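Local coordinates for core protein VP4 (Bluetongue virus, PDB 2JHP) that forms part of the inner capsid of the virus and caps viral RNA, working as a multifunctional capping enzyme, at residues V432-W437 against A500-E505; N459-D464 against D567-F572; D469-I474 against L489-A494; M478-D483 against K504-D509. All blocks are in the same frame, centred on the assembly; numbering follows the deposited sequence.

How the interactions relate
Following the chain shows how the C-terminal half of a methyltransferase-like sheet is tied to the helices and loops around it. Strand 433-437 comes first, and its partner 500-505 arrives after a long excursion, closed by interaction 1. Within that excursion, helix 470-480 starts at 469-474, which interaction 3 ties to 489-494. Its last turn and the loop after it, 478-483, meet 504-509 in interaction 4, so interactions 3 and 4 cross. Interactions 1 and 4 share Lys504 and Glu505. The widest closure is interaction 2, from 459-464 to 567-572; it encloses interactions 3 and 4 and crosses interaction 1. Together they join the sheet, helix 470-480, the loop after strand 499-503 and helix 568-576.

Interaction 1: residues V432-W437 against A500-E505; sequences VIATAW and AVSLKE
One face of the sheet formed by these two strands carries Ile433, Thr435, Val501 and Leu503, and the other carries Ala434, Ala436, Ala500 and Ser502. Along the edges, strand 433-437 continues to strand 406-408 and strand 499-503 to strand 466-469. The pair illustrates how a class I methyltransferase sheet, with strand order 3-2-1-4-5-7-6, accommodates its reversed seventh strand: the two axes run antiparallel at 163°. Ala434 with Ser502 and Ala436 with Ala500 are the hydrogen-bonded pairs. Ser502 N gives a bond of 3.0 Å to Ala434 O, and Lys504 N prolongs the series with 2.9 Å to Val432 O. Ile433 and Leu503 lie side by side, pointing the same way. Ile433 CG1 is anti to the backbone N (chi1 -176°), and CD1 beyond it meets Leu503 CD2 at 3.6 Å. Farther along, Thr435 CG2 rests against Val501 CG2 at 4.0 Å, while Thr435 OG1 bonds to Phe410 N and the side chain comes within about 7 Å (nearest atoms) of bound S-adenosyl-L-homocysteine. Helix 114-128 packs on Ile433 and Thr435, and helix 470-480 on Val501 and Leu503. Branched side chains, apolar but for the Thr435 hydroxyl, face the helices, while two-way peptide bonding holds the register.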
loop_
_atom_site.group_PDB
_atom_site.type_symbol
_atom_site.label_atom_id
_atom_site.label_comp_id
_atom_site.label_asym_id
_atom_site.label_seq_id
_atom_site.Cartn_x
_atom_site.Cartn_y
_atom_site.Cartn_z
ATOM N N VAL A 432 -6.914 2.954 -12.696
ATOM C CA VAL A 432 -7.809 1.816 -12.472
ATOM C C VAL A 432 -8.297 1.861 -11.043
ATOM O O VAL A 432 -9.422 1.468 -10.751
ATOM C CB VAL A 432 -7.132 0.452 -12.741
ATOM C CG1 VAL A 432 -8.070 -0.689 -12.412
ATOM C CG2 VAL A 432 -6.684 0.345 -14.191
ATOM N N ILE A 433 -7.420 2.330 -10.160
ATOM C CA ILE A 433 -7.717 2.522 -8.748
ATOM C C ILE A 433 -6.752 3.548 -8.190
ATOM O O ILE A 433 -5.531 3.384 -8.271
ATOM C CB ILE A 433 -7.687 1.201 -7.908
ATOM C CG1 ILE A 433 -8.107 1.505 -6.460
ATOM C CG2 ILE A 433 -6.340 0.503 -7.996
ATOM C CD1 ILE A 433 -8.482 0.293 -5.629
ATOM N N ALA A 434 -7.308 4.625 -7.651
ATOM C CA ALA A 434 -6.495 5.683 -7.058
ATOM C C ALA A 434 -7.095 6.124 -5.721
ATOM O O ALA A 434 -8.306 5.988 -5.499
ATOM C CB ALA A 434 -6.374 6.848 -8.024
ATOM N N THR A 435 -6.247 6.612 -4.823
ATOM C CA THR A 435 -6.710 7.123 -3.532
ATOM C C THR A 435 -6.299 8.574 -3.315
ATOM O O THR A 435 -5.273 9.012 -3.814
ATOM C CB THR A 435 -6.173 6.303 -2.341
ATOM O OG1 THR A 435 -4.744 6.296 -2.382
ATOM C CG2 THR A 435 -6.711 4.888 -2.356
ATOM N N ALA A 436 -7.119 9.295 -2.561
ATOM C CA ALA A 436 -6.812 10.647 -2.148
ATOM C C ALA A 436 -7.308 10.886 -0.727
ATOM O O ALA A 436 -8.421 10.517 -0.361
ATOM C CB ALA A 436 -7.426 11.656 -3.104
ATOM N N TRP A 437 -6.461 11.507 0.069
ATOM C CA TRP A 437 -6.792 11.837 1.441
ATOM C C TRP A 437 -7.794 13.012 1.537
ATOM O O TRP A 437 -7.577 14.060 0.924
ATOM C CB TRP A 437 -5.505 12.181 2.189
ATOM C CG TRP A 437 -5.716 12.491 3.600
ATOM C CD1 TRP A 437 -5.893 13.729 4.148
ATOM C CD2 TRP A 437 -5.773 11.564 4.687
ATOM N NE1 TRP A 437 -6.040 13.633 5.514
ATOM C CE2 TRP A 437 -5.977 12.313 5.867
ATOM C CE3 TRP A 437 -5.657 10.178 4.784
ATOM C CZ2 TRP A 437 -6.072 11.721 7.126
ATOM C CZ3 TRP A 437 -5.761 9.581 6.032
ATOM C CH2 TRP A 437 -5.963 10.357 7.193
ATOM N N ALA A 500 -10.671 9.258 -0.299
ATOM C CA ALA A 500 -11.544 9.069 -1.441
ATOM C C ALA A 500 -10.867 8.057 -2.328
ATOM O O ALA A 500 -9.637 8.047 -2.433
ATOM C CB ALA A 500 -11.830 10.392 -2.218
ATOM N N VAL A 501 -11.682 7.196 -2.936
ATOM C CA VAL A 501 -11.198 6.179 -3.856
ATOM C C VAL A 501 -11.942 6.259 -5.162
ATOM O O VAL A 501 -13.176 6.342 -5.199
ATOM C CB VAL A 501 -11.355 4.757 -3.298
ATOM C CG1 VAL A 501 -10.742 3.767 -4.254
ATOM C CG2 VAL A 501 -10.711 4.631 -1.929
ATOM N N SER A 502 -11.173 6.218 -6.238
ATOM C CA SER A 502 -11.719 6.175 -7.586
ATOM C C SER A 502 -11.491 4.792 -8.178
ATOM O O SER A 502 -10.432 4.216 -7.992
ATOM C CB SER A 502 -11.042 7.254 -8.437
ATOM O OG SER A 502 -9.634 7.059 -8.489
ATOM N N LEU A 503 -12.482 4.265 -8.896
ATOM C CA LEU A 503 -12.400 2.920 -9.484
ATOM C C LEU A 503 -12.815 2.915 -10.948
ATOM O O LEU A 503 -13.820 3.531 -11.296
ATOM C CB LEU A 503 -13.294 1.944 -8.718
ATOM C CG LEU A 503 -13.059 1.642 -7.246
ATOM C CD1 LEU A 503 -14.159 0.758 -6.713
ATOM C CD2 LEU A 503 -11.737 0.953 -7.072
ATOM N N LYS A 504 -12.048 2.222 -11.796
ATOM C CA LYS A 504 -12.453 1.990 -13.195
ATOM C C LYS A 504 -13.452 0.832 -13.230
ATOM O O LYS A 504 -13.146 -0.276 -13.661
ATOM C CB LYS A 504 -11.255 1.729 -14.113
ATOM C CG LYS A 504 -11.551 1.951 -15.590
ATOM C CD LYS A 504 -10.301 2.354 -16.347
ATOM C CE LYS A 504 -10.612 2.740 -17.781
ATOM N NZ LYS A 504 -9.493 3.508 -18.390
ATOM N N GLU A 505 -14.639 1.132 -12.704
ATOM C CA GLU A 505 -15.752 0.203 -12.605
ATOM C C GLU A 505 -17.034 0.863 -13.143
ATOM O O GLU A 505 -17.359 1.988 -12.729
ATOM C CB GLU A 505 -15.951 -0.210 -11.137
ATOM C CG GLU A 505 -14.910 -1.181 -10.610
ATOM C CD GLU A 505 -14.863 -2.459 -11.417
ATOM O OE1 GLU A 505 -15.843 -2.769 -12.135
ATOM O OE2 GLU A 505 -13.836 -3.157 -11.333
#

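Interaction 2: residues N459-D464 against D567-F572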
loop_
_atom_site.group_PDB
_atom_site.type_symbol
_atom_site.label_atom_id
_atom_site.label_comp_id
_atom_site.label_asym_id
_atom_site.label_seq_id
_atom_site.Cartn_x
_atom_site.Cartn_y
_atom_site.Cartn_z
ATOM N N ASN A 459 -15.596 16.384 -9.364
ATOM C CA ASN A 459 -14.581 16.189 -10.397
ATOM C C ASN A 459 -14.342 14.733 -10.726
ATOM O O ASN A 459 -14.060 14.394 -11.868
ATOM C CB ASN A 459 -13.249 16.786 -9.954
ATOM C CG ASN A 459 -13.287 18.289 -9.838
ATOM O OD1 ASN A 459 -14.306 18.926 -10.102
ATOM N ND2 ASN A 459 -12.160 18.869 -9.437
ATOM N N GLY A 460 -14.434 13.885 -9.707
ATOM C CA GLY A 460 -14.032 12.485 -9.798
ATOM C C GLY A 460 -14.966 11.575 -10.568
ATOM O O GLY A 460 -14.511 10.633 -11.210
ATOM N N SER A 461 -16.266 11.855 -10.505
ATOM C CA SER A 461 -17.278 10.949 -11.037
ATOM C C SER A 461 -17.472 11.045 -12.547
ATOM O O SER A 461 -17.832 12.103 -13.075
ATOM C CB SER A 461 -18.612 11.159 -10.333
ATOM O OG SER A 461 -19.613 10.302 -10.856
ATOM N N TYR A 462 -17.225 9.930 -13.230
ATOM C CA TYR A 462 -17.492 9.822 -14.663
ATOM C C TYR A 462 -18.282 8.565 -14.962
ATOM O O TYR A 462 -18.377 7.654 -14.140
ATOM C CB TYR A 462 -16.195 9.804 -15.477
ATOM C CG TYR A 462 -15.398 11.083 -15.403
ATOM C CD1 TYR A 462 -14.482 11.293 -14.369
ATOM C CD2 TYR A 462 -15.550 12.085 -16.374
ATOM C CE1 TYR A 462 -13.741 12.463 -14.288
ATOM C CE2 TYR A 462 -14.804 13.277 -16.299
ATOM C CZ TYR A 462 -13.906 13.448 -15.244
ATOM O OH TYR A 462 -13.162 14.595 -15.151
ATOM N N ARG A 463 -18.848 8.522 -16.157
ATOM C CA ARG A 463 -19.505 7.332 -16.655
ATOM C C ARG A 463 -18.697 6.084 -16.246
ATOM O O ARG A 463 -19.213 5.195 -15.566
ATOM C CB ARG A 463 -19.637 7.471 -18.169
ATOM C CG ARG A 463 -20.678 6.615 -18.858
ATOM C CD ARG A 463 -20.546 6.779 -20.375
ATOM N NE ARG A 463 -19.235 6.336 -20.872
ATOM C CZ ARG A 463 -18.223 7.141 -21.207
ATOM N NH1 ARG A 463 -18.349 8.463 -21.125
ATOM N NH2 ARG A 463 -17.078 6.620 -21.637
ATOM N N ASP A 464 -17.413 6.056 -16.604
ATOM C CA ASP A 464 -16.532 4.920 -16.285
ATOM C C ASP A 464 -15.769 5.019 -14.972
ATOM O O ASP A 464 -15.139 4.045 -14.556
ATOM C CB ASP A 464 -15.537 4.667 -17.421
ATOM C CG ASP A 464 -16.219 4.203 -18.710
ATOM O OD1 ASP A 464 -17.382 3.734 -18.653
ATOM O OD2 ASP A 464 -15.587 4.310 -19.783
ATOM N N ASP A 567 -20.782 8.657 -5.120
ATOM C CA ASP A 567 -20.728 8.767 -6.589
ATOM C C ASP A 567 -21.964 9.459 -7.168
ATOM O O ASP A 567 -23.057 8.891 -7.196
ATOM C CB ASP A 567 -20.473 7.395 -7.243
ATOM C CG ASP A 567 -20.134 7.504 -8.737
ATOM O OD1 ASP A 567 -19.210 8.260 -9.093
ATOM O OD2 ASP A 567 -20.775 6.822 -9.566
ATOM N N LEU A 568 -21.768 10.691 -7.634
ATOM C CA LEU A 568 -22.832 11.476 -8.257
ATOM C C LEU A 568 -23.461 10.792 -9.462
ATOM O O LEU A 568 -24.679 10.715 -9.568
ATOM C CB LEU A 568 -22.329 12.869 -8.650
ATOM C CG LEU A 568 -22.212 13.900 -7.522
ATOM C CD1 LEU A 568 -21.845 15.254 -8.105
ATOM C CD2 LEU A 568 -23.507 14.006 -6.719
ATOM N N PHE A 569 -22.630 10.291 -10.368
ATOM C CA PHE A 569 -23.136 9.695 -11.608
ATOM C C PHE A 569 -24.067 8.525 -11.323
ATOM O O PHE A 569 -25.177 8.475 -11.822
ATOM C CB PHE A 569 -21.986 9.226 -12.493
ATOM C CG PHE A 569 -22.170 9.565 -13.930
ATOM C CD1 PHE A 569 -21.256 10.379 -14.593
ATOM C CD2 PHE A 569 -23.270 9.096 -14.619
ATOM C CE1 PHE A 569 -21.441 10.710 -15.929
ATOM C CE2 PHE A 569 -23.454 9.415 -15.930
ATOM C CZ PHE A 569 -22.540 10.221 -16.600
ATOM N N TRP A 570 -23.599 7.584 -10.510
ATOM C CA TRP A 570 -24.394 6.432 -10.095
ATOM C C TRP A 570 -25.625 6.873 -9.284
ATOM O O TRP A 570 -26.730 6.360 -9.488
ATOM C CB TRP A 570 -23.485 5.487 -9.306
ATOM C CG TRP A 570 -24.126 4.325 -8.654
ATOM C CD1 TRP A 570 -25.410 3.887 -8.814
ATOM C CD2 TRP A 570 -23.492 3.404 -7.762
ATOM N NE1 TRP A 570 -25.620 2.757 -8.054
ATOM C CE2 TRP A 570 -24.456 2.442 -7.399
ATOM C CE3 TRP A 570 -22.192 3.297 -7.234
ATOM C CZ2 TRP A 570 -24.172 1.393 -6.524
ATOM C CZ3 TRP A 570 -21.912 2.256 -6.358
ATOM C CH2 TRP A 570 -22.897 1.314 -6.022
ATOM N N TRP A 571 -25.422 7.837 -8.390
ATOM C CA TRP A 571 -26.504 8.388 -7.572
ATOM C C TRP A 571 -27.597 9.042 -8.433
ATOM O O TRP A 571 -28.766 8.705 -8.297
ATOM C CB TRP A 571 -25.951 9.361 -6.526
ATOM C CG TRP A 571 -26.853 9.566 -5.363
ATOM C CD1 TRP A 571 -26.992 8.749 -4.279
ATOM C CD2 TRP A 571 -27.739 10.669 -5.153
ATOM N NE1 TRP A 571 -27.912 9.274 -3.405
ATOM C CE2 TRP A 571 -28.393 10.449 -3.922
ATOM C CE3 TRP A 571 -28.058 11.820 -5.896
ATOM C CZ2 TRP A 571 -29.346 11.334 -3.415
ATOM C CZ3 TRP A 571 -28.999 12.701 -5.388
ATOM C CH2 TRP A 571 -29.633 12.452 -4.163
ATOM N N PHE A 572 -27.213 9.942 -9.338
ATOM C CA PHE A 572 -28.167 10.521 -10.285
ATOM C C PHE A 572 -28.857 9.429 -11.091
ATOM O O PHE A 572 -30.036 9.560 -11.454
ATOM C CB PHE A 572 -27.497 11.520 -11.238
ATOM C CG PHE A 572 -27.087 12.820 -10.589
ATOM C CD1 PHE A 572 -27.887 13.429 -9.626
ATOM C CD2 PHE A 572 -25.908 13.456 -10.967
ATOM C CE1 PHE A 572 -27.507 14.633 -9.038
ATOM C CE2 PHE A 572 -25.524 14.660 -10.386
ATOM C CZ PHE A 572 -26.327 15.248 -9.419
#
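The N-terminal end of helix 568-576 is where this contact forms, with Ser461, just past the end of helix 453-460, reaching Asp567 and Phe569. Ser461 OG is anti to its backbone N (chi1 179°), a setting that carries the hydroxyl across the gap. There it donates to Asp567 OD1 at 2.7 Å, coming from above the carboxylate plane, and accepts from Phe569 N at 3.1 Å. The hydroxyl therefore serves a carboxylate and an amide of the same first turn. Asp567 is the N-cap of this helix, and its other oxygen, OD2, receives Trp570 N at 3.1 Å, again from above the carboxylate plane. Beyond the two segments, Asp567 OD2 forms a salt bridge with Arg466 NE and OD1 takes a hydrogen bond from Ile467 N, tying the cap to edge strand 466-469; these donors probably favour a charged carboxylate. The phenyl ring of Phe569 lies against the backbone of the other segment. Its CE1 comes to 3.4 Å from Arg463 N, and Arg463 CA stands 3.9 Å above one face of the ring, offset toward the rim. Trp637 of helix 635-641 meets the same ring, their planes at about 70°.

Interaction 3: residues D469-I474 against L489-A494; sequences DGNGAI and LTYDPA
Asn471 and Pro493 bring the two backbones closest, their CA atoms 5.4 Å apart, where the first turn of helix 470-480 passes the start of helix 493-496. Each helix has an aspartate N-cap: Asp469 OD1 accepts from Gly472 N at 2.7 Å, whereas the bond from Ala494 N to Asp492 OD1 is weak. The side chains of Asn471 and Tyr491 cross at about a right angle, with Asn471 CG 3.8 Å from Tyr491 OH and the amide and ring planes 45° apart. Ile474 instead uses a ring face: its CG2, the branch anti to the backbone N, sits 4.2 Å from the Tyr491 ring centroid, 26° off the normal, in a CH-pi contact. That same methyl touches Leu489 CD2 at 3.9 Å. Helix 470-480 is thereby packed on the segment leading into helix 493-496, which carries Trp495 of the guanine pocket; the Tyr491 side chain lies about 8 Å from bound guanine (nearest atoms). Helix 114-128 packs on Ile474 through Phe117, Ala120 and Leu121, and Ile68 of strand 67-71 lies against Pro493.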
loop_
_atom_site.group_PDB
_atom_site.type_symbol
_atom_site.label_atom_id
_atom_site.label_comp_id
_atom_site.label_asym_id
_atom_site.label_seq_id
_atom_site.Cartn_x
_atom_site.Cartn_y
_atom_site.Cartn_z
ATOM N N ASP A 469 -15.911 7.069 -0.981
ATOM C CA ASP A 469 -15.047 7.122 0.180
ATOM C C ASP A 469 -14.520 5.718 0.406
ATOM O O ASP A 469 -15.101 4.758 -0.095
ATOM C CB ASP A 469 -15.771 7.669 1.416
ATOM C CG ASP A 469 -16.878 6.759 1.913
ATOM O OD1 ASP A 469 -16.608 5.564 2.162
ATOM O OD2 ASP A 469 -18.024 7.243 2.086
ATOM N N GLY A 470 -13.421 5.607 1.152
ATOM C CA GLY A 470 -12.740 4.336 1.370
ATOM C C GLY A 470 -13.626 3.188 1.816
ATOM O O GLY A 470 -13.490 2.064 1.322
ATOM N N ASN A 471 -14.522 3.461 2.758
ATOM C CA ASN A 471 -15.398 2.416 3.258
ATOM C C ASN A 471 -16.396 1.978 2.197
ATOM O O ASN A 471 -16.637 0.785 2.034
ATOM C CB ASN A 471 -16.130 2.853 4.523
ATOM C CG ASN A 471 -16.843 1.685 5.227
ATOM O OD1 ASN A 471 -17.904 1.863 5.795
ATOM N ND2 ASN A 471 -16.233 0.523 5.224
ATOM N N GLY A 472 -16.954 2.954 1.478
ATOM C CA GLY A 472 -17.823 2.700 0.335
ATOM C C GLY A 472 -17.116 1.848 -0.700
ATOM O O GLY A 472 -17.677 0.875 -1.212
ATOM N N ALA A 473 -15.867 2.205 -0.974
ATOM C CA ALA A 473 -15.039 1.529 -1.954
ATOM C C ALA A 473 -14.848 0.067 -1.609
ATOM O O ALA A 473 -14.914 -0.789 -2.495
ATOM C CB ALA A 473 -13.708 2.221 -2.074
ATOM N N ILE A 474 -14.625 -0.222 -0.331
ATOM C CA ILE A 474 -14.428 -1.594 0.119
ATOM C C ILE A 474 -15.733 -2.396 0.011
ATOM O O ILE A 474 -15.742 -3.517 -0.481
ATOM C CB ILE A 474 -13.850 -1.641 1.549
ATOM C CG1 ILE A 474 -12.396 -1.123 1.571
ATOM C CG2 ILE A 474 -13.984 -3.037 2.156
ATOM C CD1 ILE A 474 -11.284 -2.123 1.149
ATOM N N LEU A 489 -13.197 -9.503 5.959
ATOM C CA LEU A 489 -12.109 -8.528 6.030
ATOM C C LEU A 489 -12.110 -7.707 7.323
ATOM O O LEU A 489 -13.093 -7.028 7.647
ATOM C CB LEU A 489 -12.179 -7.562 4.843
ATOM C CG LEU A 489 -11.049 -6.532 4.746
ATOM C CD1 LEU A 489 -9.716 -7.210 4.422
ATOM C CD2 LEU A 489 -11.368 -5.467 3.705
ATOM N N THR A 490 -11.004 -7.784 8.053
ATOM C CA THR A 490 -10.807 -6.956 9.219
ATOM C C THR A 490 -10.217 -5.635 8.756
ATOM O O THR A 490 -9.111 -5.589 8.190
ATOM C CB THR A 490 -9.905 -7.652 10.248
ATOM O OG1 THR A 490 -10.626 -8.755 10.799
ATOM C CG2 THR A 490 -9.494 -6.698 11.381
ATOM N N TYR A 491 -10.974 -4.567 8.977
ATOM C CA TYR A 491 -10.517 -3.232 8.662
ATOM C C TYR A 491 -11.315 -2.209 9.466
ATOM O O TYR A 491 -12.302 -2.536 10.118
ATOM C CB TYR A 491 -10.601 -2.958 7.160
ATOM C CG TYR A 491 -11.995 -2.710 6.677
ATOM C CD1 TYR A 491 -12.391 -1.438 6.283
ATOM C CD2 TYR A 491 -12.931 -3.735 6.632
ATOM C CE1 TYR A 491 -13.679 -1.197 5.840
ATOM C CE2 TYR A 491 -14.213 -3.505 6.204
ATOM C CZ TYR A 491 -14.588 -2.236 5.798
ATOM O OH TYR A 491 -15.876 -2.006 5.360
ATOM N N ASP A 492 -10.870 -0.966 9.397
ATOM C CA ASP A 492 -11.400 0.085 10.219
ATOM C C ASP A 492 -12.137 1.081 9.321
ATOM O O ASP A 492 -11.523 1.837 8.566
ATOM C CB ASP A 492 -10.239 0.704 11.022
ATOM C CG ASP A 492 -10.610 1.979 11.741
ATOM O OD1 ASP A 492 -11.791 2.400 11.751
ATOM O OD2 ASP A 492 -9.675 2.581 12.306
ATOM N N PRO A 493 -13.478 1.039 9.367
ATOM C CA PRO A 493 -14.301 1.904 8.513
ATOM C C PRO A 493 -14.021 3.414 8.641
ATOM O O PRO A 493 -14.038 4.126 7.627
ATOM C CB PRO A 493 -15.729 1.531 8.926
ATOM C CG PRO A 493 -15.591 0.083 9.397
ATOM C CD PRO A 493 -14.308 0.121 10.171
ATOM N N ALA A 494 -13.749 3.891 9.853
ATOM C CA ALA A 494 -13.391 5.297 10.064
ATOM C C ALA A 494 -12.118 5.679 9.294
ATOM O O ALA A 494 -12.060 6.716 8.622
ATOM C CB ALA A 494 -13.226 5.582 11.539
#

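Interaction 4: residues M478-D483 against K504-D509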
loop_
_atom_site.group_PDB
_atom_site.type_symbol
_atom_site.label_atom_id
_atom_site.label_comp_id
_atom_site.label_asym_id
_atom_site.label_seq_id
_atom_site.Cartn_x
_atom_site.Cartn_y
_atom_site.Cartn_z
ATOM N N MET A 478 -16.486 -5.699 -1.910
ATOM C CA MET A 478 -17.087 -6.858 -1.266
ATOM C C MET A 478 -18.220 -7.413 -2.166
ATOM O O MET A 478 -18.344 -8.625 -2.380
ATOM C CB MET A 478 -17.626 -6.528 0.121
ATOM C CG MET A 478 -16.561 -6.549 1.186
ATOM S SD MET A 478 -17.232 -6.287 2.836
ATOM C CE MET A 478 -15.729 -6.095 3.783
ATOM N N TRP A 479 -19.000 -6.488 -2.717
ATOM C CA TRP A 479 -20.235 -6.779 -3.429
ATOM C C TRP A 479 -20.013 -7.268 -4.859
ATOM O O TRP A 479 -20.682 -8.192 -5.301
ATOM C CB TRP A 479 -21.088 -5.511 -3.403
ATOM C CG TRP A 479 -22.376 -5.544 -4.130
ATOM C CD1 TRP A 479 -23.295 -6.537 -4.127
ATOM C CD2 TRP A 479 -22.918 -4.491 -4.929
ATOM N NE1 TRP A 479 -24.376 -6.186 -4.903
ATOM C CE2 TRP A 479 -24.168 -4.930 -5.406
ATOM C CE3 TRP A 479 -22.458 -3.219 -5.302
ATOM C CZ2 TRP A 479 -24.969 -4.145 -6.240
ATOM C CZ3 TRP A 479 -23.251 -2.437 -6.130
ATOM C CH2 TRP A 479 -24.488 -2.905 -6.596
ATOM N N ARG A 480 -19.066 -6.640 -5.559
ATOM C CA ARG A 480 -18.763 -6.927 -6.960
ATOM C C ARG A 480 -17.690 -8.018 -7.133
ATOM O O ARG A 480 -17.764 -8.825 -8.066
ATOM C CB ARG A 480 -18.350 -5.633 -7.683
ATOM C CG ARG A 480 -17.968 -5.787 -9.163
ATOM C CD ARG A 480 -19.077 -5.372 -10.103
ATOM N NE ARG A 480 -18.990 -3.962 -10.493
ATOM C CZ ARG A 480 -20.001 -3.259 -11.007
ATOM N NH1 ARG A 480 -21.198 -3.821 -11.192
ATOM N NH2 ARG A 480 -19.820 -1.988 -11.334
ATOM N N TYR A 481 -16.701 -8.046 -6.242
ATOM C CA TYR A 481 -15.625 -9.032 -6.329
ATOM C C TYR A 481 -15.429 -9.803 -5.023
ATOM O O TYR A 481 -14.435 -9.601 -4.330
ATOM C CB TYR A 481 -14.318 -8.367 -6.750
ATOM C CG TYR A 481 -14.376 -7.649 -8.074
ATOM C CD1 TYR A 481 -14.529 -6.269 -8.130
ATOM C CD2 TYR A 481 -14.268 -8.351 -9.276
ATOM C CE1 TYR A 481 -14.573 -5.594 -9.343
ATOM C CE2 TYR A 481 -14.317 -7.688 -10.509
ATOM C CZ TYR A 481 -14.470 -6.304 -10.532
ATOM O OH TYR A 481 -14.518 -5.642 -11.740
ATOM N N PRO A 482 -16.377 -10.700 -4.696
ATOM C CA PRO A 482 -16.429 -11.482 -3.458
ATOM C C PRO A 482 -15.192 -12.296 -3.052
ATOM O O PRO A 482 -15.045 -12.597 -1.872
ATOM C CB PRO A 482 -17.614 -12.414 -3.700
ATOM C CG PRO A 482 -18.484 -11.637 -4.596
ATOM C CD PRO A 482 -17.541 -10.999 -5.548
ATOM N N ASP A 483 -14.317 -12.670 -3.979
ATOM C CA ASP A 483 -13.063 -13.302 -3.543
ATOM C C ASP A 483 -11.809 -12.494 -3.788
ATOM O O ASP A 483 -10.701 -12.981 -3.554
ATOM C CB ASP A 483 -12.893 -14.715 -4.094
ATOM C CG ASP A 483 -13.268 -15.794 -3.083
ATOM O OD1 ASP A 483 -13.211 -16.985 -3.448
ATOM O OD2 ASP A 483 -13.615 -15.455 -1.928
ATOM N N LYS A 504 -12.048 2.222 -11.796
ATOM C CA LYS A 504 -12.453 1.990 -13.195
ATOM C C LYS A 504 -13.452 0.832 -13.230
ATOM O O LYS A 504 -13.146 -0.276 -13.661
ATOM C CB LYS A 504 -11.255 1.729 -14.113
ATOM C CG LYS A 504 -11.551 1.951 -15.590
ATOM C CD LYS A 504 -10.301 2.354 -16.347
ATOM C CE LYS A 504 -10.612 2.740 -17.781
ATOM N NZ LYS A 504 -9.493 3.508 -18.390
ATOM N N GLU A 505 -14.639 1.132 -12.704
ATOM C CA GLU A 505 -15.752 0.203 -12.605
ATOM C C GLU A 505 -17.034 0.863 -13.143
ATOM O O GLU A 505 -17.359 1.988 -12.729
ATOM C CB GLU A 505 -15.951 -0.210 -11.137
ATOM C CG GLU A 505 -14.910 -1.181 -10.610
ATOM C CD GLU A 505 -14.863 -2.459 -11.417
ATOM O OE1 GLU A 505 -15.843 -2.769 -12.135
ATOM O OE2 GLU A 505 -13.836 -3.157 -11.333
ATOM N N PRO A 506 -17.762 0.171 -14.049
ATOM C CA PRO A 506 -18.972 0.764 -14.630
ATOM C C PRO A 506 -20.072 0.892 -13.589
ATOM O O PRO A 506 -20.138 0.087 -12.662
ATOM C CB PRO A 506 -19.385 -0.238 -15.748
ATOM C CG PRO A 506 -18.810 -1.539 -15.336
ATOM C CD PRO A 506 -17.512 -1.191 -14.558
ATOM N N ILE A 507 -20.912 1.910 -13.748
ATOM C CA ILE A 507 -22.116 2.069 -12.939
ATOM C C ILE A 507 -22.880 0.750 -12.928
ATOM O O ILE A 507 -23.062 0.144 -13.979
ATOM C CB ILE A 507 -23.020 3.186 -13.504
ATOM C CG1 ILE A 507 -22.281 4.530 -13.527
ATOM C CG2 ILE A 507 -24.299 3.292 -12.699
ATOM C CD1 ILE A 507 -22.943 5.607 -14.384
ATOM N N PRO A 508 -23.310 0.282 -11.742
ATOM C CA PRO A 508 -24.080 -0.965 -11.687
ATOM C C PRO A 508 -25.391 -0.885 -12.463
ATOM O O PRO A 508 -25.909 0.203 -12.719
ATOM C CB PRO A 508 -24.379 -1.130 -10.199
ATOM C CG PRO A 508 -23.333 -0.330 -9.509
ATOM C CD PRO A 508 -23.104 0.847 -10.397
ATOM N N ASP A 509 -25.919 -2.046 -12.830
ATOM C CA ASP A 509 -27.048 -2.113 -13.708
ATOM C C ASP A 509 -27.908 -3.338 -13.400
ATOM O O ASP A 509 -27.507 -4.478 -13.685
ATOM C CB ASP A 509 -26.551 -2.165 -15.158
ATOM C CG ASP A 509 -27.635 -2.563 -16.128
ATOM O OD1 ASP A 509 -27.476 -3.601 -16.802
ATOM O OD2 ASP A 509 -28.658 -1.854 -16.189
#
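Trp479 meets Pro508 with the CZ3 and CH2 corner of its indole, the two side chains crossing at about a right angle. Its CZ3 is 4.0 Å from Pro508 CG. This is packing between the C-terminal turn of helix 470-480 and the loop that leaves strand 499-503, the antiparallel strand inserted between 433-437 and 466-469 in the methyltransferase-like sheet. Trp570 of helix 568-576 touches both Trp479 and Pro508, and Trp479 NE1 hydrogen-bonds to Ser593 O. Polar groups hold the preceding part of the loop, Glu505 and Pro506. Arg480, its chain bent at chi2 and chi3, has Pro506 O near the plane of its guanidinium, at the edge. The modelled bond from Arg480 NH2 to Pro506 O, at 2.5 Å, is very short and far from straight, hence doubtful. Arg480 NE and Glu505 OE1 form a long salt bridge, 3.7 Å, with the guanidinium and carboxylate planes 47° apart. Tyr481 and Glu505 reach toward each other, tip to tip. Glu505 OE2 also hydrogen-bonds to Tyr124 OH of helix 114-128, joining it to Tyr481, just past the end of helix 470-480; two such bonds would tend to stabilise the charged form. Arg480 CG lies over one face of the Tyr481 ring, toward its rim, while Tyr481 OH donates to Glu505 OE2 at 2.6 Å, on the syn side and 28° out of the carboxylate plane.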